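Local atomic coordinates of DsbA family protein (Salmonella typhimurium, PDB entry 7JVE), a protein that acts as a trimeric thioredoxin-like enzyme with both thiol oxidase and disulfide isomerase activities. Residues E120-F124 with S214-A218; G132-R136 with Q192-H198; N111-F116 with I249-K253. Residues are numbered along the deposited sequence.

Contacts 1 and 3 sit at the two ends of strand 115-120, with centres about 23 Å apart. Contact 1 is buried near the redox centre and joins two loops. It has apolar packing and one bridging water. Contact 3 lies at the other end of the sheet, where a turn meets the C-terminal helix; an ion pair on the surface covers a buried isoleucine. Contact 2 belongs to the helical region between strands 115-120 and 218-223. Partly buried like contact 3, it has the most direct hydrogen bonds, two, from an arginine to a glutamine side chain and a backbone carbonyl. E120 of contact 1 touches helix 128-145 of contact 2: E120 OE1 lies 3.0 Å from A135 CA.

Contact 1 (E120-F124 with S214-A218); sequences EFPIF and SGTPA
Two irregular loop segments meet, with I123 and G215 in register (CA-CA 4.1 Å). F121 is extended (phi/psi -154/163). I123 is near helical (-66/-39). G215 has positive phi (76/3), and T216 and P217 are extended. The F121 side chain takes chi1 p (81°) and points its CA-CB bond toward 214-218. The ring presents its edge to the backbone: F121 CE2 is 3.7 Å from G215 N, and F121 CZ is 3.9 Å from P217 N. I123 is an mt rotamer. I123 CD1 packs on P217 CG at 4.0 Å, and I123 CG2 lies 3.5 Å from G215 O. No direct hydrogen bond crosses. One water donates to P122 O (2.8 Å) and accepts from G215 N (2.7 Å). The Thr-Pro pair before strand 218-223 occupies the place of the cis-proline loop of thioredoxin folds, but this peptide is modelled trans, with T216 CA and P217 CA 3.8 Å apart. P217 and I123 both touch C94, which forms a disulfide with C97. The segments run between strand 115-120 and helix 128-145, and from helix 199-210 to strand 218-223. F121 also packs on F89 of strand 84-90.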
ATOM      1  N   GLU A 120       7.749 -24.354 -12.716  1.00 24.10           N
ATOM      2  CA  GLU A 120       6.341 -23.973 -12.768  1.00 20.19           C
ATOM      3  C   GLU A 120       5.632 -24.413 -11.493  1.00 21.51           C
ATOM      4  O   GLU A 120       5.782 -25.565 -11.070  1.00 21.22           O
ATOM      5  CB  GLU A 120       5.672 -24.622 -13.977  1.00 20.42           C
ATOM      6  CG  GLU A 120       6.161 -24.099 -15.299  1.00 22.01           C
ATOM      7  CD  GLU A 120       5.693 -24.932 -16.478  1.00 24.52           C
ATOM      8  OE1 GLU A 120       4.493 -25.231 -16.547  1.00 22.83           O
ATOM      9  OE2 GLU A 120       6.522 -25.258 -17.358  1.00 29.65           O
ATOM     10  N   PHE A 121       4.854 -23.507 -10.890  1.00 20.91           N
ATOM     11  CA  PHE A 121       4.101 -23.816  -9.684  1.00 23.12           C
ATOM     12  C   PHE A 121       2.874 -22.913  -9.604  1.00 23.46           C
ATOM     13  O   PHE A 121       2.802 -21.888 -10.294  1.00 22.22           O
ATOM     14  CB  PHE A 121       4.982 -23.683  -8.421  1.00 20.02           C
ATOM     15  CG  PHE A 121       5.155 -22.252  -7.915  1.00 21.62           C
ATOM     16  CD1 PHE A 121       5.769 -21.289  -8.698  1.00 22.33           C
ATOM     17  CD2 PHE A 121       4.747 -21.894  -6.633  1.00 26.63           C
ATOM     18  CE1 PHE A 121       5.951 -19.965  -8.229  1.00 22.13           C
ATOM     19  CE2 PHE A 121       4.924 -20.583  -6.155  1.00 27.78           C
ATOM     20  CZ  PHE A 121       5.524 -19.613  -6.965  1.00 23.29           C
ATOM     21  N   PRO A 122       1.877 -23.270  -8.768  1.00 23.16           N
ATOM     22  CA  PRO A 122       0.648 -22.469  -8.669  1.00 22.04           C
ATOM     23  C   PRO A 122       0.604 -21.605  -7.419  1.00 22.04           C
ATOM     24  O   PRO A 122       0.721 -22.138  -6.309  1.00 23.71           O
ATOM     25  CB  PRO A 122      -0.443 -23.540  -8.606  1.00 23.31           C
ATOM     26  CG  PRO A 122       0.274 -24.765  -8.017  1.00 23.67           C
ATOM     27  CD  PRO A 122       1.760 -24.510  -7.991  1.00 20.22           C
ATOM     28  N   ILE A 123       0.395 -20.292  -7.572  1.00 22.98           N
ATOM     29  CA  ILE A 123       0.378 -19.402  -6.411  1.00 25.51           C
ATOM     30  C   ILE A 123      -0.815 -19.708  -5.514  1.00 26.79           C
ATOM     31  O   ILE A 123      -0.705 -19.675  -4.287  1.00 29.07           O
ATOM     32  CB  ILE A 123       0.376 -17.932  -6.864  1.00 27.44           C
ATOM     33  CG1 ILE A 123       1.707 -17.575  -7.506  1.00 21.78           C
ATOM     34  CG2 ILE A 123       0.058 -16.993  -5.689  1.00 25.78           C
ATOM     35  CD1 ILE A 123       1.740 -16.157  -8.000  1.00 27.45           C
ATOM     36  N   PHE A 124      -1.964 -20.016  -6.102  1.00 22.19           N
ATOM     37  CA  PHE A 124      -3.166 -20.303  -5.332  1.00 28.39           C
ATOM     38  C   PHE A 124      -3.714 -21.686  -5.679  1.00 29.93           C
ATOM     39  O   PHE A 124      -3.487 -22.234  -6.767  1.00 25.12           O
ATOM     40  CB  PHE A 124      -4.271 -19.255  -5.566  1.00 24.55           C
ATOM     41  CG  PHE A 124      -3.911 -17.866  -5.114  1.00 30.97           C
ATOM     42  CD1 PHE A 124      -3.799 -17.562  -3.756  1.00 28.53           C
ATOM     43  CD2 PHE A 124      -3.710 -16.857  -6.043  1.00 30.54           C
ATOM     44  CE1 PHE A 124      -3.486 -16.283  -3.341  1.00 29.90           C
ATOM     45  CE2 PHE A 124      -3.398 -15.576  -5.636  1.00 31.09           C
ATOM     46  CZ  PHE A 124      -3.285 -15.288  -4.282  1.00 33.92           C
ATOM     47  N   SER A 214       6.372 -20.436  -1.039  1.00 25.02           N
ATOM     48  CA  SER A 214       4.981 -20.783  -1.337  1.00 25.54           C
ATOM     49  C   SER A 214       4.176 -19.529  -1.659  1.00 27.54           C
ATOM     50  O   SER A 214       4.124 -18.582  -0.865  1.00 24.26           O
ATOM     51  CB  SER A 214       4.352 -21.531  -0.168  1.00 25.72           C
ATOM     52  OG  SER A 214       3.184 -22.200  -0.597  1.00 26.24           O
ATOM     53  N   GLY A 215       3.553 -19.513  -2.837  1.00 26.74           N
ATOM     54  CA  GLY A 215       2.785 -18.352  -3.218  1.00 22.40           C
ATOM     55  C   GLY A 215       3.597 -17.157  -3.664  1.00 21.71           C
ATOM     56  O   GLY A 215       3.004 -16.122  -3.954  1.00 26.05           O
ATOM     57  N   THR A 216       4.920 -17.260  -3.738  1.00 24.56           N
ATOM     58  CA  THR A 216       5.782 -16.107  -4.007  1.00 23.85           C
ATOM     59  C   THR A 216       6.815 -16.443  -5.079  1.00 24.18           C
ATOM     60  O   THR A 216       7.798 -17.162  -4.793  1.00 23.82           O
ATOM     61  CB  THR A 216       6.460 -15.608  -2.724  1.00 25.18           C
ATOM     62  OG1 THR A 216       7.380 -16.586  -2.240  1.00 26.33           O
ATOM     63  CG2 THR A 216       5.425 -15.272  -1.595  1.00 21.45           C
ATOM     64  N   PRO A 217       6.666 -15.935  -6.299  1.00 21.55           N
ATOM     65  CA  PRO A 217       7.693 -16.154  -7.330  1.00 20.09           C
ATOM     66  C   PRO A 217       9.056 -15.623  -6.897  1.00 20.15           C
ATOM     67  O   PRO A 217       9.158 -14.647  -6.146  1.00 19.15           O
ATOM     68  CB  PRO A 217       7.150 -15.384  -8.539  1.00 20.12           C
ATOM     69  CG  PRO A 217       5.654 -15.334  -8.303  1.00 28.92           C
ATOM     70  CD  PRO A 217       5.547 -15.119  -6.798  1.00 23.28           C
ATOM     71  N   ALA A 218      10.115 -16.277  -7.386  1.00 16.95           N
ATOM     72  CA  ALA A 218      11.476 -15.970  -6.948  1.00 21.18           C
ATOM     73  C   ALA A 218      12.489 -16.554  -7.917  1.00 22.30           C
ATOM     74  O   ALA A 218      12.190 -17.476  -8.687  1.00 21.04           O
ATOM     75  CB  ALA A 218      11.771 -16.504  -5.534  1.00 20.05           C
TER
HETATM   76  O   HOH W   1       2.476 -21.648  -4.166  1.00 24.72           O

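Contact 2 (G132-R136 with Q192-H198); sequences GLAAR and QSSGAVH
Residues 132-136 are one turn of a helix. Residues 192-198 leave the end of helix 182-193 and loop round to the N-cap position of the next helix, held by H198. The nearest CA pairs are G132-H198 (5.6 Å) and L133-Q192 (6.6 Å). The central R136 side chain is extended (chi1 m, chi2 t, chi3 t), with chi4 -74° turning the guanidinium, and reaches into the loop. R136 NE donates to Q192 OE1 at 3.0 Å, and R136 NH2 donates to A196 O at 2.9 Å. The guanidinium has Q192 N over one face and H198 N over the other, with A196 O at its edge. Q192 meets it with chi1 t and chi2 p; its amide end also packs on the helix, with Q192 NE2 3.6 Å from L133 CB. In the loop, G195 N donates to Q192 O (3.3 Å). G195 is the first residue to leave helical phi/psi, with phi 87°. A196 N donates to S194 OG (3.2 Å), an ST turn, and S194 OG also hydrogen-bonds to A191 O. H198, chi1 t, points toward the helix. Its ring lies face-on under R136 CA, a CH-pi contact with 4.1 Å from R136 CA to the ring centroid. H198 ND1 is 3.7 Å from A135 CB. H198 NE2 is satisfied by E139 OE2. In the helix, R136 N donates to G132 O at 2.9 Å. The contact belongs to the helical insertion characteristic of DsbA-like thioredoxin folds. Here helix 128-145 packs against the junction of helices 182-193 and 199-210, and L133 also touches V172 and Y173 of helix 169-176.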
ATOM      1  N   GLY A 132      -1.210 -26.996 -13.661  1.00 20.61           N
ATOM      2  CA  GLY A 132      -0.853 -28.374 -13.957  1.00 19.31           C
ATOM      3  C   GLY A 132      -0.953 -28.692 -15.435  1.00 21.42           C
ATOM      4  O   GLY A 132      -0.085 -29.367 -15.993  1.00 26.11           O
ATOM      5  N   LEU A 133      -2.027 -28.230 -16.083  1.00 22.31           N
ATOM      6  CA  LEU A 133      -2.181 -28.443 -17.519  1.00 22.06           C
ATOM      7  C   LEU A 133      -1.060 -27.771 -18.297  1.00 22.55           C
ATOM      8  O   LEU A 133      -0.548 -28.340 -19.267  1.00 21.95           O
ATOM      9  CB  LEU A 133      -3.539 -27.918 -18.006  1.00 19.78           C
ATOM     10  CG  LEU A 133      -3.731 -28.030 -19.530  1.00 21.34           C
ATOM     11  CD1 LEU A 133      -3.553 -29.485 -19.990  1.00 22.78           C
ATOM     12  CD2 LEU A 133      -5.079 -27.465 -20.050  1.00 22.44           C
ATOM     13  N   ALA A 134      -0.691 -26.541 -17.914  1.00 23.18           N
ATOM     14  CA  ALA A 134       0.367 -25.852 -18.641  1.00 20.60           C
ATOM     15  C   ALA A 134       1.701 -26.548 -18.439  1.00 20.96           C
ATOM     16  O   ALA A 134       2.522 -26.590 -19.361  1.00 19.08           O
ATOM     17  CB  ALA A 134       0.455 -24.379 -18.217  1.00 19.54           C
ATOM     18  N   ALA A 135       1.918 -27.128 -17.257  1.00 18.97           N
ATOM     19  CA  ALA A 135       3.136 -27.890 -17.018  1.00 21.22           C
ATOM     20  C   ALA A 135       3.154 -29.190 -17.829  1.00 23.00           C
ATOM     21  O   ALA A 135       4.215 -29.597 -18.313  1.00 20.93           O
ATOM     22  CB  ALA A 135       3.306 -28.153 -15.518  1.00 16.14           C
ATOM     23  N   ARG A 136       1.996 -29.853 -18.006  1.00 22.97           N
ATOM     24  CA  ARG A 136       1.950 -31.060 -18.842  1.00 21.81           C
ATOM     25  C   ARG A 136       2.369 -30.757 -20.276  1.00 22.81           C
ATOM     26  O   ARG A 136       3.186 -31.482 -20.860  1.00 21.47           O
ATOM     27  CB  ARG A 136       0.555 -31.680 -18.853  1.00 20.55           C
ATOM     28  CG  ARG A 136       0.127 -32.405 -17.595  1.00 23.84           C
ATOM     29  CD  ARG A 136      -1.248 -33.073 -17.814  1.00 22.10           C
ATOM     30  NE  ARG A 136      -1.756 -33.595 -16.552  1.00 21.66           N
ATOM     31  CZ  ARG A 136      -1.288 -34.694 -15.967  1.00 21.91           C
ATOM     32  NH1 ARG A 136      -0.305 -35.383 -16.536  1.00 24.95           N
ATOM     33  NH2 ARG A 136      -1.776 -35.094 -14.814  1.00 22.10           N
ATOM     34  N   GLN A 192      -4.984 -35.073 -17.794  1.00 25.73           N
ATOM     35  CA  GLN A 192      -5.623 -34.014 -17.023  1.00 24.56           C
ATOM     36  C   GLN A 192      -6.991 -34.462 -16.520  1.00 26.12           C
ATOM     37  O   GLN A 192      -7.316 -34.296 -15.339  1.00 24.36           O
ATOM     38  CB  GLN A 192      -5.722 -32.759 -17.880  1.00 22.69           C
ATOM     39  CG  GLN A 192      -6.070 -31.494 -17.148  1.00 29.53           C
ATOM     40  CD  GLN A 192      -4.987 -30.993 -16.172  1.00 25.47           C
ATOM     41  OE1 GLN A 192      -3.948 -31.631 -15.929  1.00 24.73           O
ATOM     42  NE2 GLN A 192      -5.266 -29.858 -15.581  1.00 27.54           N
ATOM     43  N   SER A 193      -7.776 -35.101 -17.384  1.00 25.85           N
ATOM     44  CA  SER A 193      -9.107 -35.537 -16.989  1.00 27.06           C
ATOM     45  C   SER A 193      -9.068 -36.668 -15.967  1.00 27.39           C
ATOM     46  O   SER A 193     -10.068 -36.900 -15.278  1.00 26.15           O
ATOM     47  CB  SER A 193      -9.890 -35.983 -18.220  1.00 23.88           C
ATOM     48  OG  SER A 193     -10.123 -34.876 -19.069  1.00 29.93           O
ATOM     49  N   SER A 194      -7.947 -37.380 -15.862  1.00 24.50           N
ATOM     50  CA  SER A 194      -7.836 -38.492 -14.926  1.00 28.09           C
ATOM     51  C   SER A 194      -7.846 -38.048 -13.474  1.00 29.42           C
ATOM     52  O   SER A 194      -7.998 -38.899 -12.588  1.00 29.29           O
ATOM     53  CB  SER A 194      -6.553 -39.281 -15.189  1.00 29.50           C
ATOM     54  OG  SER A 194      -5.419 -38.518 -14.789  1.00 27.43           O
ATOM     55  N   GLY A 195      -7.707 -36.745 -13.207  1.00 29.08           N
ATOM     56  CA  GLY A 195      -7.582 -36.251 -11.858  1.00 24.73           C
ATOM     57  C   GLY A 195      -6.164 -36.229 -11.322  1.00 28.10           C
ATOM     58  O   GLY A 195      -5.905 -35.524 -10.340  1.00 24.73           O
ATOM     59  N   ALA A 196      -5.237 -36.962 -11.951  1.00 25.72           N
ATOM     60  CA  ALA A 196      -3.831 -36.907 -11.567  1.00 24.97           C
ATOM     61  C   ALA A 196      -3.273 -35.495 -11.695  1.00 22.22           C
ATOM     62  O   ALA A 196      -3.621 -34.753 -12.609  1.00 24.40           O
ATOM     63  CB  ALA A 196      -3.004 -37.856 -12.434  1.00 23.59           C
ATOM     64  N   VAL A 197      -2.402 -35.128 -10.764  1.00 20.90           N
ATOM     65  CA  VAL A 197      -1.726 -33.839 -10.771  1.00 20.92           C
ATOM     66  C   VAL A 197      -0.351 -34.042 -11.374  1.00 21.75           C
ATOM     67  O   VAL A 197       0.393 -34.931 -10.946  1.00 22.30           O
ATOM     68  CB  VAL A 197      -1.636 -33.243  -9.354  1.00 23.98           C
ATOM     69  CG1 VAL A 197      -0.775 -31.981  -9.355  1.00 21.73           C
ATOM     70  CG2 VAL A 197      -3.036 -32.897  -8.853  1.00 24.23           C
ATOM     71  N   HIS A 198      -0.019 -33.253 -12.392  1.00 22.54           N
ATOM     72  CA  HIS A 198       1.243 -33.470 -13.078  1.00 22.17           C
ATOM     73  C   HIS A 198       2.393 -33.485 -12.081  1.00 23.52           C
ATOM     74  O   HIS A 198       2.526 -32.573 -11.254  1.00 20.21           O
ATOM     75  CB  HIS A 198       1.492 -32.390 -14.116  1.00 20.94           C
ATOM     76  CG  HIS A 198       2.707 -32.648 -14.939  1.00 23.20           C
ATOM     77  ND1 HIS A 198       3.789 -31.798 -14.951  1.00 24.03           N
ATOM     78  CD2 HIS A 198       3.011 -33.669 -15.782  1.00 26.07           C
ATOM     79  CE1 HIS A 198       4.706 -32.278 -15.774  1.00 28.62           C
ATOM     80  NE2 HIS A 198       4.264 -33.417 -16.283  1.00 27.43           N
TER

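Contact 3 (N111-F116 with I249-K253); sequences NPDTRF and IQKAK
The ammonium group of K253 is the polar centre. K253 NZ donates to Q250 OE1 at 3.0 Å within its own helix. It also forms a salt bridge with D113 across the contact, and the hydrogen bond in it, K253 NZ to D113 OD1 at 3.3 Å, is weak. K253 starts with chi1 m and its CA-CB bond points toward the turn; D113 has chi1 p. N111 OD1 is close by, 3.7 Å from K253 NZ. N111 ND2 donates to Q246 OE1 and L107 O, which ties the turn to helices 242-253 and 95-110. N111 to T114 form a type I beta turn, in which T114 N donates to N111 O at 3.1 Å. This turn joins helix 95-110 to strand 115-120 and so belongs to a beta-alpha-beta unit begun by the parallel strand 84-90. As in other thioredoxin folds, the C-terminal helix, here 242-253, packs beside that connecting helix on the same side of the sheet. Below the polar group lies I249, an mt rotamer whose CA-CB bond points toward the turn. T114 CA and I249 CA are the nearest CA pair, at 8.1 Å. I249 CG2 lies 3.6 Å from N111 OD1 and 3.9 Å from T114 OG1. Deeper in, I249 CD1 meets F116 CZ at 4.2 Å. I249 and F116 both touch V86 of strand 84-90, while I249 reaches L107 and F116 reaches I108 on helix 95-110.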
ATOM      1  N   ASN A 111      23.318 -14.355 -21.781  1.00 36.99           N
ATOM      2  CA  ASN A 111      24.077 -15.316 -20.976  1.00 35.79           C
ATOM      3  C   ASN A 111      23.906 -16.722 -21.546  1.00 38.12           C
ATOM      4  O   ASN A 111      23.331 -17.606 -20.896  1.00 34.33           O
ATOM      5  CB  ASN A 111      23.635 -15.254 -19.512  1.00 32.92           C
ATOM      6  CG  ASN A 111      24.000 -13.925 -18.844  1.00 36.84           C
ATOM      7  OD1 ASN A 111      25.101 -13.766 -18.292  1.00 36.82           O
ATOM      8  ND2 ASN A 111      23.077 -12.964 -18.892  1.00 30.75           N
ATOM      9  N   PRO A 112      24.391 -16.965 -22.772  1.00 37.40           N
ATOM     10  CA  PRO A 112      24.221 -18.295 -23.383  1.00 40.84           C
ATOM     11  C   PRO A 112      24.997 -19.389 -22.671  1.00 39.18           C
ATOM     12  O   PRO A 112      24.726 -20.576 -22.894  1.00 36.37           O
ATOM     13  CB  PRO A 112      24.741 -18.090 -24.807  1.00 34.73           C
ATOM     14  CG  PRO A 112      25.765 -17.019 -24.658  1.00 40.47           C
ATOM     15  CD  PRO A 112      25.182 -16.070 -23.634  1.00 39.93           C
ATOM     16  N   ASP A 113      25.936 -19.014 -21.821  1.00 39.14           N
ATOM     17  CA  ASP A 113      26.784 -19.915 -21.057  1.00 41.26           C
ATOM     18  C   ASP A 113      26.172 -20.331 -19.727  1.00 39.16           C
ATOM     19  O   ASP A 113      26.779 -21.138 -19.014  1.00 36.15           O
ATOM     20  CB  ASP A 113      28.118 -19.221 -20.800  1.00 43.91           C
ATOM     21  CG  ASP A 113      27.951 -17.938 -19.965  1.00 51.01           C
ATOM     22  OD1 ASP A 113      28.735 -17.758 -19.001  1.00 64.77           O
ATOM     23  OD2 ASP A 113      27.022 -17.136 -20.245  1.00 59.56           O
ATOM     24  N   THR A 114      25.007 -19.787 -19.367  1.00 32.49           N
ATOM     25  CA  THR A 114      24.401 -19.979 -18.061  1.00 28.74           C
ATOM     26  C   THR A 114      23.140 -20.817 -18.211  1.00 27.58           C
ATOM     27  O   THR A 114      22.434 -20.733 -19.217  1.00 26.66           O
ATOM     28  CB  THR A 114      24.094 -18.618 -17.410  1.00 33.52           C
ATOM     29  OG1 THR A 114      25.318 -17.949 -17.075  1.00 32.00           O
ATOM     30  CG2 THR A 114      23.237 -18.754 -16.159  1.00 27.24           C
ATOM     31  N   ARG A 115      22.875 -21.655 -17.219  1.00 26.14           N
ATOM     32  CA  ARG A 115      21.727 -22.544 -17.257  1.00 28.32           C
ATOM     33  C   ARG A 115      20.519 -21.873 -16.603  1.00 28.49           C
ATOM     34  O   ARG A 115      20.608 -21.398 -15.463  1.00 26.22           O
ATOM     35  CB  ARG A 115      22.057 -23.866 -16.553  1.00 28.00           C
ATOM     36  CG  ARG A 115      21.003 -24.940 -16.705  1.00 24.79           C
ATOM     37  CD  ARG A 115      21.364 -26.205 -15.942  1.00 25.11           C
ATOM     38  NE  ARG A 115      20.262 -27.159 -15.964  1.00 25.50           N
ATOM     39  CZ  ARG A 115      19.937 -27.947 -14.946  1.00 28.05           C
ATOM     40  NH1 ARG A 115      20.636 -27.890 -13.818  1.00 25.47           N
ATOM     41  NH2 ARG A 115      18.896 -28.771 -15.042  1.00 24.27           N
ATOM     42  N   PHE A 116      19.396 -21.839 -17.322  1.00 23.65           N
ATOM     43  CA  PHE A 116      18.155 -21.275 -16.802  1.00 24.40           C
ATOM     44  C   PHE A 116      17.146 -22.404 -16.622  1.00 26.15           C
ATOM     45  O   PHE A 116      16.806 -23.105 -17.583  1.00 23.52           O
ATOM     46  CB  PHE A 116      17.618 -20.179 -17.722  1.00 22.27           C
ATOM     47  CG  PHE A 116      18.475 -18.938 -17.756  1.00 26.56           C
ATOM     48  CD1 PHE A 116      19.646 -18.906 -18.513  1.00 26.72           C
ATOM     49  CD2 PHE A 116      18.116 -17.797 -17.029  1.00 22.48           C
ATOM     50  CE1 PHE A 116      20.445 -17.755 -18.557  1.00 27.92           C
ATOM     51  CE2 PHE A 116      18.897 -16.648 -17.074  1.00 22.04           C
ATOM     52  CZ  PHE A 116      20.070 -16.623 -17.831  1.00 24.68           C
ATOM     53  N   ILE A 249      24.285 -13.289 -11.462  1.00 35.03           N
ATOM     54  CA  ILE A 249      24.919 -14.254 -12.360  1.00 32.91           C
ATOM     55  C   ILE A 249      26.438 -14.135 -12.277  1.00 32.71           C
ATOM     56  O   ILE A 249      27.150 -15.136 -12.166  1.00 36.02           O
ATOM     57  CB  ILE A 249      24.403 -14.060 -13.801  1.00 33.15           C
ATOM     58  CG1 ILE A 249      22.954 -14.558 -13.922  1.00 31.02           C
ATOM     59  CG2 ILE A 249      25.307 -14.747 -14.818  1.00 31.95           C
ATOM     60  CD1 ILE A 249      22.264 -14.123 -15.211  1.00 27.90           C
ATOM     61  N   GLN A 250      26.958 -12.912 -12.313  1.00 33.05           N
ATOM     62  CA  GLN A 250      28.411 -12.750 -12.278  1.00 38.11           C
ATOM     63  C   GLN A 250      28.981 -13.211 -10.942  1.00 39.25           C
ATOM     64  O   GLN A 250      30.062 -13.808 -10.891  1.00 40.51           O
ATOM     65  CB  GLN A 250      28.794 -11.295 -12.578  1.00 38.89           C
ATOM     66  CG  GLN A 250      28.333 -10.832 -13.957  1.00 38.62           C
ATOM     67  CD  GLN A 250      28.908 -11.708 -15.090  1.00 43.94           C
ATOM     68  OE1 GLN A 250      28.167 -12.355 -15.840  1.00 42.70           O
ATOM     69  NE2 GLN A 250      30.230 -11.722 -15.212  1.00 43.65           N
ATOM     70  N   LYS A 251      28.254 -12.963  -9.852  1.00 36.45           N
ATOM     71  CA  LYS A 251      28.675 -13.441  -8.542  1.00 37.41           C
ATOM     72  C   LYS A 251      28.666 -14.968  -8.488  1.00 44.22           C
ATOM     73  O   LYS A 251      29.535 -15.576  -7.844  1.00 42.51           O
ATOM     74  CB  LYS A 251      27.757 -12.829  -7.488  1.00 40.52           C
ATOM     75  CG  LYS A 251      27.852 -13.359  -6.081  1.00 47.76           C
ATOM     76  CD  LYS A 251      26.987 -12.458  -5.192  1.00 46.96           C
ATOM     77  CE  LYS A 251      26.364 -13.208  -4.026  1.00 46.46           C
ATOM     78  NZ  LYS A 251      25.304 -12.392  -3.348  1.00 47.00           N
ATOM     79  N   ALA A 252      27.711 -15.604  -9.174  1.00 39.91           N
ATOM     80  CA  ALA A 252      27.639 -17.056  -9.196  1.00 38.05           C
ATOM     81  C   ALA A 252      28.695 -17.670 -10.100  1.00 44.52           C
ATOM     82  O   ALA A 252      29.045 -18.844  -9.919  1.00 42.60           O
ATOM     83  CB  ALA A 252      26.242 -17.513  -9.632  1.00 32.96           C
ATOM     84  N   LYS A 253      29.216 -16.913 -11.065  1.00 44.86           N
ATOM     85  CA  LYS A 253      30.317 -17.417 -11.870  1.00 45.24           C
ATOM     86  C   LYS A 253      31.672 -17.178 -11.226  1.00 51.83           C
ATOM     87  O   LYS A 253      32.573 -18.012 -11.374  1.00 57.75           O
ATOM     88  CB  LYS A 253      30.285 -16.789 -13.266  1.00 47.57           C
ATOM     89  CG  LYS A 253      29.164 -17.332 -14.123  1.00 47.94           C
ATOM     90  CD  LYS A 253      29.288 -16.933 -15.598  1.00 47.23           C
ATOM     91  CE  LYS A 253      29.206 -15.451 -15.798  1.00 45.84           C
ATOM     92  NZ  LYS A 253      28.325 -15.140 -16.967  1.00 55.11           N
TER